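Beta-2-microglobulin (Danio rerio, PDB 4M9O) serves as the light subunit of class I major histocompatibility complexes, which present peptide antigens to the immune system. Local coordinates at residues A[40-44]-A[45-49]. Sequence-based numbering, arbitrary orientation.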
loop_
_atom_site.group_PDB
_atom_site.type_symbol
_atom_site.label_atom_id
_atom_site.label_comp_id
_atom_site.label_asym_id
_atom_site.label_seq_id
_atom_site.Cartn_x
_atom_site.Cartn_y
_atom_site.Cartn_z
ATOM N N GLU A 40 -0.440 3.290 -5.464
ATOM C CA GLU A 40 -1.398 2.444 -6.179
ATOM C C GLU A 40 -1.315 1.016 -5.727
ATOM O O GLU A 40 -0.286 0.556 -5.355
ATOM C CB GLU A 40 -1.244 2.454 -7.691
ATOM C CG GLU A 40 -1.415 3.760 -8.394
ATOM C CD GLU A 40 -2.748 4.419 -8.186
ATOM O OE1 GLU A 40 -3.793 3.754 -8.072
ATOM O OE2 GLU A 40 -2.749 5.639 -8.148
ATOM N N LEU A 41 -2.430 0.328 -5.759
ATOM C CA LEU A 41 -2.497 -1.063 -5.395
ATOM C C LEU A 41 -2.682 -1.828 -6.685
ATOM O O LEU A 41 -3.457 -1.460 -7.487
ATOM C CB LEU A 41 -3.634 -1.338 -4.428
ATOM C CG LEU A 41 -3.480 -0.945 -2.968
ATOM C CD1 LEU A 41 -4.723 -1.129 -2.145
ATOM C CD2 LEU A 41 -2.376 -1.676 -2.412
ATOM N N LEU A 42 -1.919 -2.870 -6.880
ATOM C CA LEU A 42 -1.935 -3.607 -8.120
ATOM C C LEU A 42 -2.228 -5.077 -7.986
ATOM O O LEU A 42 -1.764 -5.709 -7.112
ATOM C CB LEU A 42 -0.629 -3.406 -8.848
ATOM C CG LEU A 42 -0.372 -2.027 -9.418
ATOM C CD1 LEU A 42 0.619 -1.346 -8.668
ATOM C CD2 LEU A 42 -0.030 -2.027 -10.826
ATOM N N LYS A 43 -3.041 -5.585 -8.881
ATOM C CA LYS A 43 -3.303 -7.006 -8.981
ATOM C C LYS A 43 -2.896 -7.554 -10.336
ATOM O O LYS A 43 -3.372 -7.125 -11.336
ATOM C CB LYS A 43 -4.750 -7.330 -8.713
ATOM C CG LYS A 43 -5.100 -8.777 -8.957
ATOM C CD LYS A 43 -6.545 -8.948 -8.989
ATOM C CE LYS A 43 -6.942 -10.368 -9.104
ATOM N NZ LYS A 43 -8.367 -10.516 -9.223
ATOM N N ASN A 44 -1.985 -8.499 -10.337
ATOM C CA ASN A 44 -1.582 -9.186 -11.541
ATOM C C ASN A 44 -1.177 -8.148 -12.578
ATOM O O ASN A 44 -1.423 -8.266 -13.734
ATOM C CB ASN A 44 -2.667 -10.176 -12.022
ATOM C CG ASN A 44 -2.812 -11.362 -11.099
ATOM O OD1 ASN A 44 -1.930 -11.671 -10.354
ATOM N ND2 ASN A 44 -3.927 -12.006 -11.152
ATOM N N GLY A 45 -0.525 -7.134 -12.047
ATOM C CA GLY A 45 -0.023 -5.997 -12.693
ATOM C C GLY A 45 -1.054 -5.075 -13.250
ATOM O O GLY A 45 -0.699 -4.287 -14.043
ATOM N N GLN A 46 -2.242 -4.993 -12.776
ATOM C CA GLN A 46 -3.087 -3.930 -13.234
ATOM C C GLN A 46 -3.497 -3.131 -12.040
ATOM O O GLN A 46 -3.706 -3.685 -11.016
ATOM C CB GLN A 46 -4.322 -4.491 -13.893
ATOM C CG GLN A 46 -4.026 -5.343 -15.047
ATOM C CD GLN A 46 -5.248 -5.772 -15.704
ATOM O OE1 GLN A 46 -5.562 -6.924 -15.725
ATOM N NE2 GLN A 46 -5.970 -4.840 -16.240
ATOM N N VAL A 47 -3.620 -1.833 -12.207
ATOM C CA VAL A 47 -4.096 -1.007 -11.142
ATOM C C VAL A 47 -5.509 -1.405 -10.740
ATOM O O VAL A 47 -6.370 -1.556 -11.552
ATOM C CB VAL A 47 -4.040 0.463 -11.502
ATOM C CG1 VAL A 47 -4.566 1.272 -10.421
ATOM C CG2 VAL A 47 -2.675 0.864 -11.807
ATOM N N MET A 48 -5.674 -1.623 -9.455
ATOM C CA MET A 48 -6.911 -2.024 -8.884
ATOM C C MET A 48 -7.846 -0.875 -8.793
ATOM O O MET A 48 -7.444 0.215 -8.542
ATOM C CB MET A 48 -6.713 -2.671 -7.539
ATOM C CG MET A 48 -5.818 -3.888 -7.592
ATOM S SD MET A 48 -5.587 -4.822 -6.131
ATOM C CE MET A 48 -7.177 -5.405 -5.824
ATOM N N SER A 49 -9.107 -1.179 -8.996
ATOM C CA SER A 49 -10.164 -0.225 -8.941
ATOM C C SER A 49 -10.902 -0.271 -7.639
ATOM O O SER A 49 -10.828 -1.222 -6.924
ATOM C CB SER A 49 -11.134 -0.415 -10.095
ATOM O OG SER A 49 -12.026 -1.449 -9.856
HETATM O O HOH W 1 -3.717 -9.113 -15.041
#
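At the partly exposed carboxylate of Glu40, where a charge can stay near solvent, the methyl CG1 of Val47 comes at a slant from one face, 3.5 Å from OE1; a long, weak ion pair links the same oxygen to Lys68. The amide group of Gln46 is joined to the turn by a water that donates both to Gln46 OE1 and to Asn44 O; a polar, flexible side chain fits this exposed edge. Between the strands, Lys43 N gives a bond of 2.9 Å to Gln46 O, and Gln46 N returns one to Lys43 O from well above that carbonyl's plane, making a hydrogen-bonded antiparallel pair. Lys43 to Gln46 form a type I' turn, closing a tight beta hairpin on the sheet of this immunoglobulin C1-set domain that also contains strand 80-86. The turn requires positive phi at Asn44 and Gly45; glycine adopts this left-handed conformation most readily, asparagine next. Asn44 OD1 accepts from Glu79 N, and ND2 binds Asp78 OD1. Met48 N continues the pairing with a nearly straight bond (172°) to Leu41 O. Branched Leu42 and Val47, a non-hydrogen-bonded pair, touch CD2 to CG2 at 4.0 Å on their face. On the face carrying Lys43, Met48 sets CG beside its own N (chi1 -59°), which with an extended chi2 brings SD to 3.7 Å from Lys43 CB; this unbranched, pliable chain also touches Tyr80 of the neighbouring strand and Val70 of the facing sheet.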